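Side-chain contacts in escrt-iii (Sulfolobus solfataricus, PDB 2XVC), which probably acts in archaeal cell division as an ESCRT-III protein, recruited to the membrane through a winged-helix domain that takes up a partner peptide: residues R13-Y18 with E47-K52; L26-F31 with Q40-L45. One frame throughout, in Å; residues are numbered along the deposited sequence.

Contact 1 of 2, residues R13-Y18 with E47-K52; sequences RELLDY and EALKNK
L15 and L16, which meet L49 across the contact, sit on a helical turn set by the 2.8 Å hydrogen bond from D17 N to R13 O. On the other side, N51 N reaches E47 O over the same distance, so L49 is held on an equally regular turn. The contact itself is purely apolar. L49 supplies more than half of the 138 Å² buried, and both its methyls take part: L49 CD1 and L49 CD2 each come to about 4.2 Å from L16 CB, so they rest against the root of that side chain. CD1 alone also comes equally close to L16 N, on the helix backbone. L15 reaches this same methyl with CD2, at 4.2 Å from L49 CD1, and the two leucines of helix 12-21 thus flank one branch of L49. The first torsion of L49 sets CG anti to the carbonyl carbon (chi1 -72°), extending the side chain from its helix toward L15 and L16. These are loose van der Waals distances, in keeping with a modest interface.

Two salt bridges lie each within a single segment: R13 NH2 and D17 OD1 form one of 3.4 Å one turn apart, and K50 NZ gives E47 OE1 a weak, equally long one. K52, just past the end of helix 39-51, makes a salt bridge to E12 at the start of helix 12-21, while E14 OE1 takes the N-H of T11 there. The leucine cluster joins the first and third helices of the winged-helix domain, 12-21 and 39-51, to the strand beside them: L49 and L16 both pack on I55 of strand 55-58, while L15 turns to L45 and L46 farther back along helix 39-51.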
loop_
_atom_site.group_PDB
_atom_site.type_symbol
_atom_site.label_atom_id
_atom_site.label_comp_id
_atom_site.label_asym_id
_atom_site.label_seq_id
_atom_site.Cartn_x
_atom_site.Cartn_y
_atom_site.Cartn_z
ATOM N N ARG A 13 -2.552 8.754 -1.988
ATOM C CA ARG A 13 -2.730 9.444 -0.714
ATOM C C ARG A 13 -3.547 8.600 0.262
ATOM O O ARG A 13 -3.203 8.503 1.443
ATOM C CB ARG A 13 -3.399 10.814 -0.933
ATOM C CG ARG A 13 -3.467 11.699 0.312
ATOM C CD ARG A 13 -2.107 12.320 0.619
ATOM N NE ARG A 13 -1.858 12.418 2.057
ATOM C CZ ARG A 13 -0.663 12.638 2.604
ATOM N NH1 ARG A 13 0.414 12.789 1.838
ATOM N NH2 ARG A 13 -0.539 12.708 3.925
ATOM N N GLU A 14 -4.623 7.996 -0.241
ATOM C CA GLU A 14 -5.448 7.088 0.554
ATOM C C GLU A 14 -4.644 5.891 1.056
ATOM O O GLU A 14 -4.719 5.540 2.235
ATOM C CB GLU A 14 -6.669 6.620 -0.242
ATOM C CG GLU A 14 -7.796 7.644 -0.276
ATOM C CD GLU A 14 -8.909 7.271 -1.239
ATOM O OE1 GLU A 14 -8.616 6.908 -2.402
ATOM O OE2 GLU A 14 -10.085 7.343 -0.825
ATOM N N LEU A 15 -3.859 5.282 0.171
ATOM C CA LEU A 15 -3.036 4.146 0.580
ATOM C C LEU A 15 -2.006 4.555 1.636
ATOM O O LEU A 15 -1.836 3.856 2.639
ATOM C CB LEU A 15 -2.367 3.463 -0.615
ATOM C CG LEU A 15 -1.565 2.201 -0.258
ATOM C CD1 LEU A 15 -2.450 1.161 0.412
ATOM C CD2 LEU A 15 -0.881 1.619 -1.480
ATOM N N LEU A 16 -1.347 5.697 1.420
ATOM C CA LEU A 16 -0.335 6.191 2.354
ATOM C C LEU A 16 -0.950 6.507 3.709
ATOM O O LEU A 16 -0.385 6.163 4.740
ATOM C CB LEU A 16 0.390 7.422 1.790
ATOM C CG LEU A 16 1.512 8.027 2.644
ATOM C CD1 LEU A 16 2.642 7.034 2.855
ATOM C CD2 LEU A 16 2.048 9.305 2.012
ATOM N N ASP A 17 -2.110 7.159 3.704
ATOM C CA ASP A 17 -2.837 7.431 4.946
ATOM C C ASP A 17 -3.200 6.127 5.660
ATOM O O ASP A 17 -3.052 6.021 6.874
ATOM C CB ASP A 17 -4.100 8.262 4.684
ATOM C CG ASP A 17 -3.802 9.737 4.415
ATOM O OD1 ASP A 17 -2.671 10.203 4.681
ATOM O OD2 ASP A 17 -4.717 10.439 3.937
ATOM N N TYR A 18 -3.667 5.137 4.901
ATOM C CA TYR A 18 -3.995 3.828 5.474
ATOM C C TYR A 18 -2.774 3.186 6.139
ATOM O O TYR A 18 -2.861 2.693 7.259
ATOM C CB TYR A 18 -4.573 2.883 4.412
ATOM C CG TYR A 18 -4.802 1.480 4.942
ATOM C CD1 TYR A 18 -6.005 1.134 5.555
ATOM C CD2 TYR A 18 -3.806 0.507 4.845
ATOM C CE1 TYR A 18 -6.214 -0.158 6.057
ATOM C CE2 TYR A 18 -4.003 -0.783 5.341
ATOM C CZ TYR A 18 -5.210 -1.106 5.938
ATOM O OH TYR A 18 -5.404 -2.378 6.414
ATOM N N GLU A 47 4.504 1.074 -5.568
ATOM C CA GLU A 47 5.663 1.406 -6.395
ATOM C C GLU A 47 5.772 2.904 -6.650
ATOM O O GLU A 47 6.866 3.458 -6.588
ATOM C CB GLU A 47 5.650 0.637 -7.721
ATOM C CG GLU A 47 5.857 -0.875 -7.578
ATOM C CD GLU A 47 7.181 -1.262 -6.914
ATOM O OE1 GLU A 47 8.119 -0.434 -6.858
ATOM O OE2 GLU A 47 7.283 -2.413 -6.447
ATOM N N ALA A 48 4.639 3.551 -6.917
ATOM C CA ALA A 48 4.605 4.998 -7.128
ATOM C C ALA A 48 4.982 5.768 -5.858
ATOM O O ALA A 48 5.701 6.767 -5.931
ATOM C CB ALA A 48 3.244 5.439 -7.648
ATOM N N LEU A 49 4.508 5.293 -4.705
ATOM C CA LEU A 49 4.894 5.855 -3.407
ATOM C C LEU A 49 6.388 5.674 -3.131
ATOM O O LEU A 49 7.051 6.595 -2.655
ATOM C CB LEU A 49 4.073 5.232 -2.269
ATOM C CG LEU A 49 2.596 5.626 -2.159
ATOM C CD1 LEU A 49 1.894 4.794 -1.091
ATOM C CD2 LEU A 49 2.444 7.121 -1.871
ATOM N N LYS A 50 6.903 4.486 -3.439
ATOM C CA LYS A 50 8.315 4.175 -3.267
ATOM C C LYS A 50 9.189 5.043 -4.173
ATOM O O LYS A 50 10.181 5.616 -3.722
ATOM C CB LYS A 50 8.571 2.692 -3.543
ATOM C CG LYS A 50 9.966 2.219 -3.163
ATOM C CD LYS A 50 10.189 0.752 -3.520
ATOM C CE LYS A 50 10.636 0.596 -4.966
ATOM N NZ LYS A 50 11.042 -0.809 -5.264
ATOM N N ASN A 51 8.801 5.150 -5.443
ATOM C CA ASN A 51 9.562 5.924 -6.426
ATOM C C ASN A 51 9.524 7.435 -6.187
ATOM O O ASN A 51 10.429 8.148 -6.609
ATOM C CB ASN A 51 9.142 5.566 -7.860
ATOM C CG ASN A 51 9.470 4.115 -8.227
ATOM O OD1 ASN A 51 10.394 3.506 -7.677
ATOM N ND2 ASN A 51 8.706 3.557 -9.161
ATOM N N LYS A 52 8.498 7.914 -5.486
ATOM C CA LYS A 52 8.448 9.308 -5.038
ATOM C C LYS A 52 9.208 9.537 -3.729
ATOM O O LYS A 52 9.219 10.652 -3.201
ATOM C CB LYS A 52 7.001 9.778 -4.888
ATOM C CG LYS A 52 6.274 9.953 -6.205
ATOM C CD LYS A 52 4.827 10.334 -5.975
ATOM C CE LYS A 52 4.042 10.199 -7.264
ATOM N NZ LYS A 52 2.667 10.719 -7.101
#

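Contact 2 of 2, residues L26-F31 with Q40-L45; sequences LDIEHF and QEVVKL
V42 wedges its two methyls among L26, I28 and F31, and this is the tight part of the contact. Its CG2 meets the F31 ring obliquely, 3.7 Å from F31 CD1. CG1, anti to the backbone N of V42 (chi1 177°), meets L26 tip to tip, 4.0 Å from L26 CD2. I28 slides past V42 in the opposite direction, bringing both its CG1 and its CG2 to 4.1 Å from V42 CG1. The looser side lies at partly exposed V43, where the side chains of I28 and V43 cross at about a right angle and touch through one pair, I28 CD1 to V43 CG2 at 3.9 Å. With only an alanine in place of I28, V43 CG2 would probably lose its partner and a gap would open beside V42 CG1. The turn carrying I28 is fixed by D27, the N-cap of helix 28-35: D27 OD1 accepts H30 N at 3.0 Å, nearly straight (174°), from above the carboxylate plane. The contact joins helix 39-51, third of the winged-helix domain, to the junction of strand 25-27 and helix 28-35; L15 and Y18 of helix 12-21 both pack on F31, and Y18 on L26 as well.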
loop_
_atom_site.group_PDB
_atom_site.type_symbol
_atom_site.label_atom_id
_atom_site.label_comp_id
_atom_site.label_asym_id
_atom_site.label_seq_id
_atom_site.Cartn_x
_atom_site.Cartn_y
_atom_site.Cartn_z
ATOM N N LEU A 26 1.210 -3.308 5.942
ATOM C CA LEU A 26 0.283 -3.588 4.864
ATOM C C LEU A 26 0.361 -5.052 4.472
ATOM O O LEU A 26 1.419 -5.540 4.072
ATOM C CB LEU A 26 0.582 -2.702 3.646
ATOM C CG LEU A 26 -0.299 -2.906 2.412
ATOM C CD1 LEU A 26 -1.733 -2.439 2.659
ATOM C CD2 LEU A 26 0.297 -2.197 1.206
ATOM N N ASP A 27 -0.772 -5.737 4.591
ATOM C CA ASP A 27 -0.917 -7.112 4.141
ATOM C C ASP A 27 -1.701 -7.034 2.842
ATOM O O ASP A 27 -2.913 -6.819 2.857
ATOM C CB ASP A 27 -1.648 -7.923 5.224
ATOM C CG ASP A 27 -1.942 -9.362 4.811
ATOM O OD1 ASP A 27 -1.993 -9.677 3.607
ATOM O OD2 ASP A 27 -2.144 -10.189 5.722
ATOM N N ILE A 28 -1.008 -7.177 1.714
ATOM C CA ILE A 28 -1.635 -6.961 0.418
ATOM C C ILE A 28 -2.825 -7.897 0.206
ATOM O O ILE A 28 -3.874 -7.467 -0.281
ATOM C CB ILE A 28 -0.633 -7.043 -0.750
ATOM C CG1 ILE A 28 0.414 -5.926 -0.621
ATOM C CG2 ILE A 28 -1.359 -6.928 -2.083
ATOM C CD1 ILE A 28 1.346 -5.782 -1.822
ATOM N N GLU A 29 -2.672 -9.157 0.606
ATOM C CA GLU A 29 -3.765 -10.132 0.512
ATOM C C GLU A 29 -4.996 -9.655 1.292
ATOM O O GLU A 29 -6.085 -9.544 0.730
ATOM C CB GLU A 29 -3.298 -11.512 1.005
ATOM C CG GLU A 29 -4.256 -12.677 0.699
ATOM C CD GLU A 29 -4.429 -12.944 -0.799
ATOM O OE1 GLU A 29 -3.477 -12.710 -1.582
ATOM O OE2 GLU A 29 -5.528 -13.397 -1.197
ATOM N N HIS A 30 -4.807 -9.365 2.579
ATOM C CA HIS A 30 -5.865 -8.852 3.450
ATOM C C HIS A 30 -6.478 -7.554 2.902
ATOM O O HIS A 30 -7.701 -7.439 2.805
ATOM C CB HIS A 30 -5.316 -8.646 4.867
ATOM C CG HIS A 30 -6.292 -8.040 5.828
ATOM N ND1 HIS A 30 -7.272 -8.776 6.458
ATOM C CD2 HIS A 30 -6.425 -6.769 6.284
ATOM C CE1 HIS A 30 -7.974 -7.985 7.251
ATOM N NE2 HIS A 30 -7.482 -6.762 7.163
ATOM N N PHE A 31 -5.628 -6.598 2.523
ATOM C CA PHE A 31 -6.086 -5.299 2.024
ATOM C C PHE A 31 -6.944 -5.440 0.771
ATOM O O PHE A 31 -7.985 -4.793 0.652
ATOM C CB PHE A 31 -4.903 -4.366 1.756
ATOM C CG PHE A 31 -5.304 -2.960 1.405
ATOM C CD1 PHE A 31 -5.522 -2.591 0.081
ATOM C CD2 PHE A 31 -5.464 -2.004 2.403
ATOM C CE1 PHE A 31 -5.902 -1.288 -0.253
ATOM C CE2 PHE A 31 -5.840 -0.695 2.085
ATOM C CZ PHE A 31 -6.056 -0.339 0.755
ATOM N N GLN A 40 -2.592 -6.259 -7.892
ATOM C CA GLN A 40 -1.635 -5.583 -8.777
ATOM C C GLN A 40 -1.814 -4.063 -8.768
ATOM O O GLN A 40 -0.864 -3.326 -9.022
ATOM C CB GLN A 40 -1.665 -6.157 -10.209
ATOM C CG GLN A 40 -2.961 -5.917 -10.992
ATOM C CD GLN A 40 -4.040 -6.993 -10.771
ATOM O OE1 GLN A 40 -3.923 -7.871 -9.894
ATOM N NE2 GLN A 40 -5.107 -6.919 -11.575
ATOM N N GLU A 41 -3.026 -3.602 -8.462
ATOM C CA GLU A 41 -3.265 -2.173 -8.287
ATOM C C GLU A 41 -2.639 -1.655 -6.980
ATOM O O GLU A 41 -2.083 -0.559 -6.954
ATOM C CB GLU A 41 -4.761 -1.840 -8.376
ATOM C CG GLU A 41 -5.115 -0.358 -8.145
ATOM C CD GLU A 41 -4.484 0.600 -9.160
ATOM O OE1 GLU A 41 -4.170 0.172 -10.297
ATOM O OE2 GLU A 41 -4.314 1.795 -8.817
ATOM N N VAL A 42 -2.715 -2.452 -5.913
ATOM C CA VAL A 42 -2.046 -2.117 -4.647
ATOM C C VAL A 42 -0.533 -2.019 -4.864
ATOM O O VAL A 42 0.100 -1.062 -4.432
ATOM C CB VAL A 42 -2.372 -3.136 -3.518
ATOM C CG1 VAL A 42 -1.604 -2.808 -2.241
ATOM C CG2 VAL A 42 -3.862 -3.154 -3.231
ATOM N N VAL A 43 0.029 -3.009 -5.554
ATOM C CA VAL A 43 1.458 -3.050 -5.882
ATOM C C VAL A 43 1.862 -1.825 -6.704
ATOM O O VAL A 43 2.858 -1.168 -6.395
ATOM C CB VAL A 43 1.821 -4.358 -6.633
ATOM C CG1 VAL A 43 3.222 -4.280 -7.269
ATOM C CG2 VAL A 43 1.725 -5.552 -5.687
ATOM N N LYS A 44 1.066 -1.522 -7.729
ATOM C CA LYS A 44 1.257 -0.341 -8.566
ATOM C C LYS A 44 1.295 0.948 -7.732
ATOM O O LYS A 44 2.184 1.782 -7.921
ATOM C CB LYS A 44 0.158 -0.285 -9.639
ATOM C CG LYS A 44 0.198 0.910 -10.594
ATOM C CD LYS A 44 -0.843 0.706 -11.703
ATOM C CE LYS A 44 -1.423 2.027 -12.191
ATOM N NZ LYS A 44 -0.530 2.676 -13.195
ATOM N N LEU A 45 0.350 1.102 -6.799
ATOM C CA LEU A 45 0.323 2.286 -5.928
ATOM C C LEU A 45 1.522 2.347 -4.978
ATOM O O LEU A 45 2.061 3.427 -4.726
ATOM C CB LEU A 45 -0.990 2.373 -5.137
ATOM C CG LEU A 45 -2.290 2.605 -5.916
ATOM C CD1 LEU A 45 -3.495 2.274 -5.057
ATOM C CD2 LEU A 45 -2.382 4.030 -6.465
#

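The two contacts lie 11 Å apart, centre to centre, and share helix 39-51: contact 2 uses its beginning and contact 1 its end. Along the chain contact 2 is nested inside the loop that contact 1 closes, with helix 12-21 leading into strand 25-27. They merge in one core, where L15 touches L45 and F31, and Y18 meets F31 edge-to-face, CE2 of Y18 lying 3.5 Å from F31 CD2. All three helices of the winged-helix domain are thereby joined. Both contacts also border the bound peptide: L26 and D27 pair with its strand in a parallel ladder, and L16 packs on it, consistent with a role in recruitment.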